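Local coordinates for invasion protein InvA (Salmonella enterica, PDB 2X49) that takes part in invasion of the intestinal epithelium as an export-apparatus protein of the type III secretion system, here represented by its C-terminal domain, at residues A[11-16]-A[47-52]; A[78-83]-A[118-123]; A[162-167]-A[197-202]; A[239-244]-A[290-295]. All coordinates share one frame; numbering follows the deposited sequence.

Contact 1 (A[11-16]-A[47-52]); sequences ILLVPK and LLRDGE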
loop_
_atom_site.group_PDB
_atom_site.type_symbol
_atom_site.label_atom_id
_atom_site.label_comp_id
_atom_site.label_asym_id
_atom_site.label_seq_id
_atom_site.Cartn_x
_atom_site.Cartn_y
_atom_site.Cartn_z
ATOM N N ILE A 11 0.908 -1.977 -18.872
ATOM C CA ILE A 11 2.105 -1.938 -19.721
ATOM C C ILE A 11 3.268 -1.495 -18.855
ATOM O O ILE A 11 3.149 -0.558 -18.089
ATOM C CB ILE A 11 1.980 -0.992 -20.930
ATOM C CG1 ILE A 11 0.855 -1.437 -21.837
ATOM C CG2 ILE A 11 3.336 -0.921 -21.722
ATOM C CD1 ILE A 11 0.450 -0.419 -22.909
ATOM N N LEU A 12 4.355 -2.247 -18.927
ATOM C CA LEU A 12 5.632 -1.827 -18.311
ATOM C C LEU A 12 6.601 -1.463 -19.418
ATOM O O LEU A 12 6.911 -2.271 -20.263
ATOM C CB LEU A 12 6.238 -2.937 -17.477
ATOM C CG LEU A 12 5.397 -3.502 -16.357
ATOM C CD1 LEU A 12 6.041 -4.691 -15.626
ATOM C CD2 LEU A 12 5.120 -2.426 -15.366
ATOM N N LEU A 13 7.023 -0.226 -19.428
ATOM C CA LEU A 13 8.099 0.201 -20.366
ATOM C C LEU A 13 9.408 -0.124 -19.636
ATOM O O LEU A 13 9.620 0.260 -18.511
ATOM C CB LEU A 13 8.036 1.686 -20.689
ATOM C CG LEU A 13 6.736 2.274 -21.267
ATOM C CD1 LEU A 13 6.897 3.734 -21.564
ATOM C CD2 LEU A 13 6.275 1.443 -22.472
ATOM N N VAL A 14 10.255 -0.875 -20.326
ATOM C CA VAL A 14 11.530 -1.379 -19.797
ATOM C C VAL A 14 12.674 -1.019 -20.748
ATOM O O VAL A 14 12.465 -0.739 -21.906
ATOM C CB VAL A 14 11.466 -2.914 -19.566
ATOM C CG1 VAL A 14 10.225 -3.258 -18.676
ATOM C CG2 VAL A 14 11.398 -3.662 -20.890
ATOM N N PRO A 15 13.894 -1.023 -20.219
ATOM C CA PRO A 15 15.013 -0.809 -21.132
ATOM C C PRO A 15 15.224 -1.990 -22.058
ATOM O O PRO A 15 15.170 -3.116 -21.656
ATOM C CB PRO A 15 16.217 -0.668 -20.177
ATOM C CG PRO A 15 15.668 -0.448 -18.813
ATOM C CD PRO A 15 14.345 -1.173 -18.817
ATOM N N LYS A 16 15.468 -1.653 -23.306
ATOM C CA LYS A 16 15.805 -2.641 -24.331
ATOM C C LYS A 16 16.904 -3.582 -23.848
ATOM O O LYS A 16 16.842 -4.798 -24.038
ATOM C CB LYS A 16 16.160 -1.961 -25.663
ATOM C CG LYS A 16 16.411 -2.905 -26.805
ATOM C CD LYS A 16 16.718 -2.191 -28.128
ATOM C CE LYS A 16 15.553 -1.335 -28.703
ATOM N NZ LYS A 16 14.231 -2.047 -28.777
ATOM N N LEU A 47 1.865 -6.429 -20.232
ATOM C CA LEU A 47 2.654 -6.354 -21.483
ATOM C C LEU A 47 3.956 -5.600 -21.207
ATOM O O LEU A 47 3.990 -4.586 -20.512
ATOM C CB LEU A 47 1.893 -5.673 -22.649
ATOM C CG LEU A 47 0.445 -6.114 -22.841
ATOM C CD1 LEU A 47 -0.278 -5.302 -23.911
ATOM C CD2 LEU A 47 0.374 -7.584 -23.204
ATOM N N LEU A 48 5.032 -6.132 -21.726
ATOM C CA LEU A 48 6.337 -5.408 -21.735
ATOM C C LEU A 48 6.550 -4.741 -23.084
ATOM O O LEU A 48 6.294 -5.315 -24.158
ATOM C CB LEU A 48 7.553 -6.325 -21.460
ATOM C CG LEU A 48 7.551 -7.178 -20.195
ATOM C CD1 LEU A 48 8.916 -7.877 -19.984
ATOM C CD2 LEU A 48 7.120 -6.484 -18.945
ATOM N N ARG A 49 7.046 -3.516 -23.007
ATOM C CA ARG A 49 7.366 -2.705 -24.188
ATOM C C ARG A 49 8.705 -2.018 -23.972
ATOM O O ARG A 49 9.000 -1.605 -22.872
ATOM C CB ARG A 49 6.256 -1.691 -24.449
ATOM C CG ARG A 49 6.465 -0.755 -25.594
ATOM C CD ARG A 49 5.151 -0.003 -25.963
ATOM N NE ARG A 49 3.984 -0.898 -26.044
ATOM C CZ ARG A 49 2.725 -0.487 -26.212
ATOM N NH1 ARG A 49 2.456 0.805 -26.312
ATOM N NH2 ARG A 49 1.727 -1.364 -26.266
ATOM N N ASP A 50 9.553 -1.965 -24.983
ATOM C CA ASP A 50 10.819 -1.252 -24.781
ATOM C C ASP A 50 10.542 0.253 -24.775
ATOM O O ASP A 50 9.874 0.771 -25.625
ATOM C CB ASP A 50 11.813 -1.619 -25.883
ATOM C CG ASP A 50 12.261 -3.075 -25.816
ATOM O OD1 ASP A 50 11.918 -3.794 -24.838
ATOM O OD2 ASP A 50 12.932 -3.507 -26.781
ATOM N N GLY A 51 11.051 0.923 -23.762
ATOM C CA GLY A 51 10.874 2.378 -23.629
ATOM C C GLY A 51 12.001 3.187 -24.206
ATOM O O GLY A 51 13.142 3.102 -23.813
ATOM N N GLU A 52 11.615 4.026 -25.146
ATOM C CA GLU A 52 12.541 4.950 -25.762
ATOM C C GLU A 52 13.232 5.810 -24.710
ATOM O O GLU A 52 12.620 6.382 -23.825
ATOM C CB GLU A 52 11.825 5.839 -26.809
ATOM C CG GLU A 52 11.436 5.111 -28.104
ATOM C CD GLU A 52 10.026 4.502 -28.089
ATOM O OE1 GLU A 52 9.421 4.349 -26.994
ATOM O OE2 GLU A 52 9.515 4.164 -29.184
HETATM O O HOH W 1 14.708 1.064 -24.438
#

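Contact 2 (A[78-83]-A[118-123]); sequences MRVVNY and LGYVLR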
loop_
_atom_site.group_PDB
_atom_site.type_symbol
_atom_site.label_atom_id
_atom_site.label_comp_id
_atom_site.label_asym_id
_atom_site.label_seq_id
_atom_site.Cartn_x
_atom_site.Cartn_y
_atom_site.Cartn_z
ATOM N N MET A 78 21.858 -4.009 -4.643
ATOM C CA MET A 78 21.014 -4.418 -3.523
ATOM C C MET A 78 20.489 -3.190 -2.808
ATOM O O MET A 78 21.219 -2.269 -2.500
ATOM C CB MET A 78 21.815 -5.267 -2.520
ATOM C CG MET A 78 22.320 -6.535 -3.068
ATOM S SD MET A 78 21.032 -7.712 -3.461
ATOM C CE MET A 78 20.552 -8.211 -1.784
ATOM N N ARG A 79 19.221 -3.233 -2.431
ATOM C CA ARG A 79 18.664 -2.118 -1.664
ATOM C C ARG A 79 18.784 -2.311 -0.168
ATOM O O ARG A 79 18.444 -3.380 0.349
ATOM C CB ARG A 79 17.202 -1.906 -2.028
ATOM C CG ARG A 79 16.679 -0.678 -1.333
ATOM C CD ARG A 79 15.204 -0.338 -1.530
ATOM N NE ARG A 79 14.774 0.486 -0.389
ATOM C CZ ARG A 79 13.589 0.427 0.207
ATOM N NH1 ARG A 79 12.653 -0.408 -0.229
ATOM N NH2 ARG A 79 13.338 1.208 1.263
ATOM N N VAL A 80 19.238 -1.251 0.499
ATOM C CA VAL A 80 19.317 -1.175 1.984
ATOM C C VAL A 80 18.018 -0.590 2.487
ATOM O O VAL A 80 17.779 0.604 2.482
ATOM C CB VAL A 80 20.515 -0.344 2.522
ATOM C CG1 VAL A 80 20.699 -0.583 4.061
ATOM C CG2 VAL A 80 21.802 -0.743 1.821
ATOM N N VAL A 81 17.178 -1.477 2.979
ATOM C CA VAL A 81 15.785 -1.084 3.397
ATOM C C VAL A 81 15.763 -0.148 4.591
ATOM O O VAL A 81 15.068 0.862 4.591
ATOM C CB VAL A 81 14.873 -2.324 3.620
ATOM C CG1 VAL A 81 13.441 -1.947 4.109
ATOM C CG2 VAL A 81 14.781 -3.207 2.324
ATOM N N ASN A 82 16.550 -0.477 5.598
ATOM C CA ASN A 82 16.657 0.317 6.836
ATOM C C ASN A 82 17.963 1.102 6.904
ATOM O O ASN A 82 18.653 1.168 7.912
ATOM C CB ASN A 82 16.435 -0.545 8.089
ATOM C CG ASN A 82 17.492 -1.619 8.263
ATOM O OD1 ASN A 82 18.197 -1.939 7.324
ATOM N ND2 ASN A 82 17.596 -2.190 9.467
ATOM N N TYR A 83 18.246 1.759 5.798
ATOM C CA TYR A 83 19.445 2.634 5.700
ATOM C C TYR A 83 19.548 3.677 6.820
ATOM O O TYR A 83 18.558 4.204 7.328
ATOM C CB TYR A 83 19.426 3.379 4.365
ATOM C CG TYR A 83 20.679 4.174 4.098
ATOM C CD1 TYR A 83 21.811 3.575 3.577
ATOM C CD2 TYR A 83 20.727 5.536 4.374
ATOM C CE1 TYR A 83 22.979 4.307 3.346
ATOM C CE2 TYR A 83 21.897 6.297 4.125
ATOM C CZ TYR A 83 23.014 5.672 3.617
ATOM O OH TYR A 83 24.145 6.444 3.391
ATOM N N LEU A 118 25.866 -6.236 10.316
ATOM C CA LEU A 118 25.650 -5.102 11.241
ATOM C C LEU A 118 24.164 -4.877 11.439
ATOM O O LEU A 118 23.722 -3.922 12.102
ATOM C CB LEU A 118 26.286 -3.802 10.721
ATOM C CG LEU A 118 27.813 -3.757 10.572
ATOM C CD1 LEU A 118 28.200 -2.651 9.554
ATOM C CD2 LEU A 118 28.504 -3.556 11.902
ATOM N N GLY A 119 23.406 -5.755 10.810
ATOM C CA GLY A 119 21.970 -5.851 11.066
ATOM C C GLY A 119 21.065 -5.048 10.171
ATOM O O GLY A 119 19.884 -4.875 10.456
ATOM N N TYR A 120 21.657 -4.537 9.111
ATOM C CA TYR A 120 20.908 -3.927 7.967
ATOM C C TYR A 120 20.170 -5.034 7.222
ATOM O O TYR A 120 20.579 -6.214 7.194
ATOM C CB TYR A 120 21.826 -3.096 7.027
ATOM C CG TYR A 120 22.347 -1.819 7.686
ATOM C CD1 TYR A 120 21.608 -0.643 7.663
ATOM C CD2 TYR A 120 23.565 -1.796 8.346
ATOM C CE1 TYR A 120 22.068 0.518 8.286
ATOM C CE2 TYR A 120 24.025 -0.630 8.990
ATOM C CZ TYR A 120 23.281 0.521 8.932
ATOM O OH TYR A 120 23.708 1.677 9.560
ATOM N N VAL A 121 19.009 -4.649 6.724
ATOM C CA VAL A 121 18.158 -5.533 5.951
ATOM C C VAL A 121 18.256 -5.147 4.491
ATOM O O VAL A 121 18.123 -3.985 4.137
ATOM C CB VAL A 121 16.685 -5.434 6.434
ATOM C CG1 VAL A 121 15.758 -6.087 5.459
ATOM C CG2 VAL A 121 16.539 -6.040 7.825
ATOM N N LEU A 122 18.538 -6.149 3.664
ATOM C CA LEU A 122 18.700 -5.945 2.224
ATOM C C LEU A 122 17.587 -6.591 1.442
ATOM O O LEU A 122 16.989 -7.606 1.822
ATOM C CB LEU A 122 20.046 -6.488 1.718
ATOM C CG LEU A 122 21.336 -6.022 2.367
ATOM C CD1 LEU A 122 22.437 -7.003 1.938
ATOM C CD2 LEU A 122 21.751 -4.609 1.980
ATOM N N ARG A 123 17.291 -5.947 0.344
ATOM C CA ARG A 123 16.342 -6.458 -0.624
ATOM C C ARG A 123 16.953 -6.510 -2.039
ATOM O O ARG A 123 17.551 -5.549 -2.505
ATOM C CB ARG A 123 15.104 -5.544 -0.631
ATOM C CG ARG A 123 13.887 -6.094 -1.268
ATOM C CD ARG A 123 12.693 -5.104 -1.164
ATOM N NE ARG A 123 12.149 -5.129 0.195
ATOM C CZ ARG A 123 11.379 -4.189 0.754
ATOM N NH1 ARG A 123 11.059 -3.083 0.104
ATOM N NH2 ARG A 123 10.994 -4.353 2.012
#

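Contact 3 (A[162-167]-A[197-202]); sequences PDLLKE and IMEALA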
loop_
_atom_site.group_PDB
_atom_site.type_symbol
_atom_site.label_atom_id
_atom_site.label_comp_id
_atom_site.label_asym_id
_atom_site.label_seq_id
_atom_site.Cartn_x
_atom_site.Cartn_y
_atom_site.Cartn_z
ATOM N N PRO A 162 -22.654 -21.126 2.332
ATOM C CA PRO A 162 -23.866 -20.540 1.745
ATOM C C PRO A 162 -24.666 -19.686 2.684
ATOM O O PRO A 162 -25.258 -18.696 2.279
ATOM C CB PRO A 162 -24.677 -21.751 1.302
ATOM C CG PRO A 162 -23.710 -22.871 1.221
ATOM C CD PRO A 162 -22.546 -22.571 2.090
ATOM N N ASP A 163 -24.647 -20.048 3.953
ATOM C CA ASP A 163 -25.519 -19.353 4.930
ATOM C C ASP A 163 -24.919 -18.003 5.321
ATOM O O ASP A 163 -25.592 -16.996 5.577
ATOM C CB ASP A 163 -25.835 -20.230 6.139
ATOM C CG ASP A 163 -26.994 -21.167 5.872
ATOM O OD1 ASP A 163 -27.132 -21.682 4.725
ATOM O OD2 ASP A 163 -27.784 -21.402 6.812
ATOM N N LEU A 164 -23.612 -17.975 5.278
ATOM C CA LEU A 164 -22.897 -16.756 5.581
ATOM C C LEU A 164 -23.163 -15.713 4.484
ATOM O O LEU A 164 -23.454 -14.558 4.744
ATOM C CB LEU A 164 -21.394 -17.036 5.750
ATOM C CG LEU A 164 -20.505 -15.829 5.932
ATOM C CD1 LEU A 164 -20.877 -14.959 7.114
ATOM C CD2 LEU A 164 -19.045 -16.288 6.007
ATOM N N LEU A 165 -23.127 -16.168 3.257
ATOM C CA LEU A 165 -23.344 -15.264 2.119
ATOM C C LEU A 165 -24.804 -14.779 2.174
ATOM O O LEU A 165 -25.090 -13.608 1.990
ATOM C CB LEU A 165 -23.066 -15.953 0.773
ATOM C CG LEU A 165 -23.063 -15.019 -0.451
ATOM C CD1 LEU A 165 -22.036 -13.943 -0.260
ATOM C CD2 LEU A 165 -22.812 -15.752 -1.736
ATOM N N LYS A 166 -25.686 -15.705 2.473
ATOM C CA LYS A 166 -27.130 -15.403 2.562
ATOM C C LYS A 166 -27.342 -14.230 3.507
ATOM O O LYS A 166 -28.073 -13.276 3.219
ATOM C CB LYS A 166 -27.945 -16.597 3.063
ATOM C CG LYS A 166 -28.249 -17.577 1.971
ATOM C CD LYS A 166 -29.149 -18.702 2.433
ATOM C CE LYS A 166 -30.452 -18.142 2.961
ATOM N NZ LYS A 166 -31.075 -17.230 1.966
ATOM N N GLU A 167 -26.683 -14.315 4.653
ATOM C CA GLU A 167 -26.904 -13.322 5.728
ATOM C C GLU A 167 -26.350 -11.969 5.359
ATOM O O GLU A 167 -26.926 -10.905 5.606
ATOM C CB GLU A 167 -26.298 -13.792 7.053
ATOM C CG GLU A 167 -26.562 -12.854 8.248
ATOM C CD GLU A 167 -28.051 -12.558 8.571
ATOM O OE1 GLU A 167 -28.963 -13.305 8.146
ATOM O OE2 GLU A 167 -28.291 -11.552 9.296
ATOM N N ILE A 197 -13.816 -11.367 6.184
ATOM C CA ILE A 197 -14.332 -10.114 5.806
ATOM C C ILE A 197 -15.851 -10.216 5.848
ATOM O O ILE A 197 -16.522 -9.304 6.302
ATOM C CB ILE A 197 -13.833 -9.627 4.447
ATOM C CG1 ILE A 197 -12.360 -9.255 4.576
ATOM C CG2 ILE A 197 -14.572 -8.404 3.969
ATOM C CD1 ILE A 197 -11.701 -9.043 3.230
ATOM N N MET A 198 -16.350 -11.288 5.293
ATOM C CA MET A 198 -17.819 -11.537 5.251
ATOM C C MET A 198 -18.394 -11.686 6.636
ATOM O O MET A 198 -19.506 -11.196 6.913
ATOM C CB MET A 198 -18.181 -12.684 4.330
ATOM C CG MET A 198 -17.889 -12.434 2.885
ATOM S SD MET A 198 -18.976 -11.182 2.197
ATOM C CE MET A 198 -17.797 -9.920 1.788
ATOM N N GLU A 199 -17.672 -12.353 7.516
ATOM C CA GLU A 199 -18.165 -12.484 8.908
ATOM C C GLU A 199 -18.288 -11.079 9.535
ATOM O O GLU A 199 -19.232 -10.766 10.271
ATOM C CB GLU A 199 -17.269 -13.377 9.769
ATOM C CG GLU A 199 -17.412 -14.815 9.435
ATOM C CD GLU A 199 -16.403 -15.705 10.171
ATOM O OE1 GLU A 199 -15.441 -15.134 10.763
ATOM O OE2 GLU A 199 -16.569 -16.950 10.146
ATOM N N ALA A 200 -17.343 -10.222 9.207
ATOM C CA ALA A 200 -17.353 -8.853 9.760
ATOM C C ALA A 200 -18.444 -7.999 9.149
ATOM O O ALA A 200 -19.101 -7.213 9.833
ATOM C CB ALA A 200 -15.949 -8.163 9.616
ATOM N N LEU A 201 -18.754 -8.270 7.905
ATOM C CA LEU A 201 -19.872 -7.564 7.251
ATOM C C LEU A 201 -21.188 -8.022 7.852
ATOM O O LEU A 201 -22.107 -7.207 8.039
ATOM C CB LEU A 201 -19.880 -7.762 5.755
ATOM C CG LEU A 201 -18.848 -6.942 5.005
ATOM C CD1 LEU A 201 -18.627 -7.495 3.580
ATOM C CD2 LEU A 201 -19.311 -5.539 4.954
ATOM N N ALA A 202 -21.290 -9.313 8.186
ATOM C CA ALA A 202 -22.558 -9.862 8.723
ATOM C C ALA A 202 -22.841 -9.222 10.061
ATOM O O ALA A 202 -24.022 -9.052 10.458
ATOM C CB ALA A 202 -22.521 -11.384 8.868
HETATM O O HOH W 2 -26.280 -10.530 10.671
#

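Contact 4 (A[239-244]-A[290-295]); sequences VMVSAE and LVLLTS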
loop_
_atom_site.group_PDB
_atom_site.type_symbol
_atom_site.label_atom_id
_atom_site.label_comp_id
_atom_site.label_asym_id
_atom_site.label_seq_id
_atom_site.Cartn_x
_atom_site.Cartn_y
_atom_site.Cartn_z
ATOM N N VAL A 239 6.336 5.733 11.988
ATOM C CA VAL A 239 6.347 7.134 12.426
ATOM C C VAL A 239 5.083 7.380 13.246
ATOM O O VAL A 239 3.987 7.013 12.874
ATOM C CB VAL A 239 6.404 8.075 11.209
ATOM C CG1 VAL A 239 6.212 9.542 11.631
ATOM C CG2 VAL A 239 7.717 7.879 10.414
ATOM N N MET A 240 5.232 8.004 14.399
ATOM C CA MET A 240 4.077 8.227 15.289
ATOM C C MET A 240 3.576 9.630 15.078
ATOM O O MET A 240 4.351 10.540 14.907
ATOM C CB MET A 240 4.501 8.019 16.735
ATOM C CG MET A 240 3.382 8.165 17.770
ATOM S SD MET A 240 3.614 6.927 19.049
ATOM C CE MET A 240 3.437 5.503 17.981
ATOM N N VAL A 241 2.278 9.779 15.073
ATOM C CA VAL A 241 1.639 11.110 15.062
ATOM C C VAL A 241 1.581 11.614 16.520
ATOM O O VAL A 241 1.144 10.931 17.423
ATOM C CB VAL A 241 0.214 11.072 14.442
ATOM C CG1 VAL A 241 -0.383 12.467 14.380
ATOM C CG2 VAL A 241 0.225 10.417 13.049
ATOM N N SER A 242 2.013 12.840 16.705
ATOM C CA SER A 242 1.995 13.522 18.024
ATOM C C SER A 242 0.597 13.851 18.471
ATOM O O SER A 242 -0.325 14.008 17.693
ATOM C CB SER A 242 2.822 14.805 18.008
ATOM O OG SER A 242 2.217 15.785 17.212
ATOM N N ALA A 243 0.461 13.937 19.770
ATOM C CA ALA A 243 -0.845 14.204 20.375
ATOM C C ALA A 243 -1.325 15.558 19.893
ATOM O O ALA A 243 -2.506 15.841 19.758
ATOM C CB ALA A 243 -0.768 14.153 21.951
ATOM N N GLU A 244 -0.357 16.362 19.532
ATOM C CA GLU A 244 -0.634 17.738 19.085
ATOM C C GLU A 244 -1.365 17.750 17.767
ATOM O O GLU A 244 -2.412 18.372 17.604
ATOM C CB GLU A 244 0.658 18.543 18.983
ATOM C CG GLU A 244 1.119 19.046 20.336
ATOM C CD GLU A 244 2.019 18.073 21.140
ATOM O OE1 GLU A 244 2.082 16.854 20.841
ATOM O OE2 GLU A 244 2.679 18.548 22.088
ATOM N N LEU A 290 7.248 2.255 5.483
ATOM C CA LEU A 290 6.789 2.811 6.781
ATOM C C LEU A 290 5.306 2.722 6.941
ATOM O O LEU A 290 4.587 2.561 5.986
ATOM C CB LEU A 290 7.165 4.294 6.886
ATOM C CG LEU A 290 8.648 4.629 7.003
ATOM C CD1 LEU A 290 8.969 6.143 6.928
ATOM C CD2 LEU A 290 9.323 4.004 8.239
ATOM N N VAL A 291 4.867 2.891 8.182
ATOM C CA VAL A 291 3.464 3.255 8.427
ATOM C C VAL A 291 3.410 4.399 9.392
ATOM O O VAL A 291 4.286 4.584 10.249
ATOM C CB VAL A 291 2.614 2.073 8.947
ATOM C CG1 VAL A 291 2.502 0.957 7.839
ATOM C CG2 VAL A 291 3.174 1.533 10.261
ATOM N N LEU A 292 2.352 5.186 9.267
ATOM C CA LEU A 292 2.065 6.228 10.255
ATOM C C LEU A 292 1.078 5.641 11.262
ATOM O O LEU A 292 0.169 5.031 10.868
ATOM C CB LEU A 292 1.456 7.441 9.568
ATOM C CG LEU A 292 1.383 8.763 10.244
ATOM C CD1 LEU A 292 2.730 9.192 10.871
ATOM C CD2 LEU A 292 0.970 9.701 9.108
ATOM N N LEU A 293 1.349 5.824 12.541
ATOM C CA LEU A 293 0.513 5.274 13.638
ATOM C C LEU A 293 -0.250 6.373 14.320
ATOM O O LEU A 293 0.308 7.367 14.739
ATOM C CB LEU A 293 1.392 4.592 14.703
ATOM C CG LEU A 293 2.231 3.409 14.261
ATOM C CD1 LEU A 293 3.035 2.826 15.462
ATOM C CD2 LEU A 293 1.333 2.376 13.604
ATOM N N THR A 294 -1.534 6.137 14.462
ATOM C CA THR A 294 -2.405 7.100 15.125
ATOM C C THR A 294 -3.576 6.478 15.848
ATOM O O THR A 294 -3.821 5.298 15.776
ATOM C CB THR A 294 -2.947 8.107 14.151
ATOM O OG1 THR A 294 -3.349 9.264 14.899
ATOM C CG2 THR A 294 -4.050 7.483 13.366
ATOM N N SER A 295 -4.319 7.315 16.550
ATOM C CA SER A 295 -5.551 6.875 17.229
ATOM C C SER A 295 -6.612 6.477 16.221
ATOM O O SER A 295 -6.683 7.012 15.107
ATOM C CB SER A 295 -6.111 7.968 18.150
ATOM O OG SER A 295 -5.213 8.355 19.211
#

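Contact 1 (A[11-16]-A[47-52])
Arg-49 leaves its strand with CG anti to the backbone N (chi1 178°), and a bend at chi3 (-46°) turns NE; its aliphatic chain lies beside Leu-13. The Arg-49 and Leu-13 side chains point the same way, with Leu-13 CD2 3.7 Å from Arg-49 CB and in contact with CG and CD as well. Farther out, Ile-11 CD1 sits over one face of the guanidinium, 3.7 Å from Arg-49 NH2, an aliphatic tip against a flat cation. On the face that carries Leu-12 and Leu-48, the CD2 methyl of Leu-48 meets Leu-12 CD1 at 3.9 Å and also touches its CB.

At the C-terminal end of the pairing, Lys-16 curls back through bends at chi3 and chi4. Its NZ forms a salt bridge of 2.8 Å with Asp-50 OD2, on the anti lone pair. Asp-50 OD1 pairs with Arg-19, so each carboxylate oxygen has a basic partner, which would favour the charged form. A water accepts from Lys-16 N and donates to Gly-51 O at 2.6 Å, continuing the link beyond the backbone ladder.

Between the two segments that ladder has four bonds: Leu-12 N to Leu-47 O (2.8 Å), Arg-49 N to Leu-12 O, Val-14 N to Arg-49 O and Gly-51 N to Val-14 O. Strand 10-14 is also bonded to strand 58-63, whereas strand 46-50 lies at the edge of this mixed sheet within the chain. Two neighbouring parallel strands joined through helices 16-24 and 27-39 form a beta-alpha-beta crossover with a two-helix connection.

Contact 2 (A[78-83]-A[118-123])
Strands 78-80 and 122-124 are antiparallel neighbours in a four-stranded sheet, with Arg-79 and Arg-123 as a hydrogen-bonded pair: Arg-123 N to Arg-79 O at 2.8 Å and the reciprocal bond from Arg-79 N to Arg-123 O. Val-81 N continues the ladder to Val-121 O. Just past the strand, Asn-82 holds CG between its backbone N and carbonyl carbon (chi1 64°), and its OD1 accepts a nearly straight bond of 2.9 Å from Val-121 N, which stands tilted from the amide plane.

The two arginine chains run side by side, with NH1 of Arg-79 only 3.1 Å from NH1 of Arg-123 and the guanidinium planes 81° apart. Glu-128 and Asp-289 form salt bridges to both arginines, which would offset at least part of the repulsion, to which nearby Lys-288 adds. Val-81 CG2 lies over the centre of the Arg-123 guanidinium, 3.8 Å above its plane. Val-80 CG2 meets Leu-122 CD2 at 3.9 Å on their shared face. Val-80 CG1 touches Tyr-120 CD1, and Met-78 CE reaches Leu-122 CB.

Strand 78-80 lies between edge strand 122-124 and strand 102-107; helix 109-116 packs on Met-78, Tyr-120 and Leu-122, while Arg-237 of strand 236-240 touches Val-81, Asn-82 and Val-121.

Contact 3 (A[162-167]-A[197-202])
Leu-164 and Glu-167 face Met-198, Glu-199 and Ala-202 across two helical segments, 162-167 and 197-202, whose axes come within 9.5 Å and cross at 43° while running in broadly the same direction. Leu-164 makes most of the contact. Its CG is anti to the backbone N (chi1 174°), and the two methyls beyond it spread over the second helix. CD1 lies 4.0 Å from Met-198 O and also touches Ala-202 CB. CD2 is 4.1 Å from Met-198 CB and equally close to Glu-199 CG. The leucine crosses both the Met-198 and Glu-199 side chains at about a right angle.

The pair belongs to the helical middle part of the domain, where helices 147-158, 162-169, 174-185, 194-204 and 211-221 follow one another without an intervening strand. Here the packing is shallow and near the surface. Met-198 gives the contact its CB but turns its end elsewhere, bent at chi2 and chi3, and packs on Leu-154 and Leu-157 of helix 147-158.

Toward the C-terminal ends, Glu-167 CG touches Ala-202 CB at 4.3 Å. One water donates both to Glu-167 OE2, at 2.6 Å, and to Ala-202 O, at 2.7 Å; the same OE2 has a weak hydrogen bond with His-171.

Contact 4 (A[239-244]-A[290-295])
Val-239 and Met-240 pair in parallel with Leu-292 and Leu-293, after which the first segment leaves the sheet for helix 243-252. Three nearly straight backbone bonds hold the register: Val-239 N to Val-291 O at 2.9 Å, Leu-293 N to Val-239 O, and Val-241 N to Leu-293 O at 3.1 Å.

Leu-292 has CG anti to its backbone N (chi1 -164°), and a chi2 of 49° places CD1 across toward the neighbouring strand. CD1 meets Val-239 CG1 at 3.6 Å. Val-241 crosses the leucine at about a right angle, and its CG2 is pressed to 3.5 Å from Leu-292 CG, tighter than usual van der Waals contact. Next along the same side, Val-239 CG2 touches Leu-290 CD1 at 4.1 Å. On the face of Met-240 and Leu-293, the methionine chain bends at chi2 and chi3, and CE reaches Leu-293 CD1 at 3.7 Å.

These are the two central strands of a parallel four-stranded sheet, flanked by strands 314-317 and 327-332. Helix 299-306 packs on Leu-292 and Thr-294 through Ile-302, and Thr-294 OG1 is hydrogen-bonded to Glu-246. Ser-242 is the N-cap of helix 243-252, its OG bonded to Val-245 N.

Chemically the interface is almost wholly aliphatic outside the peptide backbone: the three backbone bonds set the register and direction of the strands, while the apolar side chains pack by shape, with no charge pairing between the segments.

How the contacts relate
The four contacts follow one another along the chain, each closing before the next opens, and none touches another. Contacts 1, 2 and 4 lie in three separate sheets: mixed, antiparallel and parallel. Contact 3 joins two helices in the helical part of the chain between strands 122-124 and 236-240, that is, between contacts 2 and 4. Contacts 2 and 4 approach most closely, with nearest atoms about 7 Å apart and centres 24 Å apart. Contacts 1 and 3 are the most widely separated, 43 Å between centres. The C-terminal domain of InvA is thus built from three separate sheets and a helical part, with contacts 2 and 4 linked through Arg-237 and Asp-289.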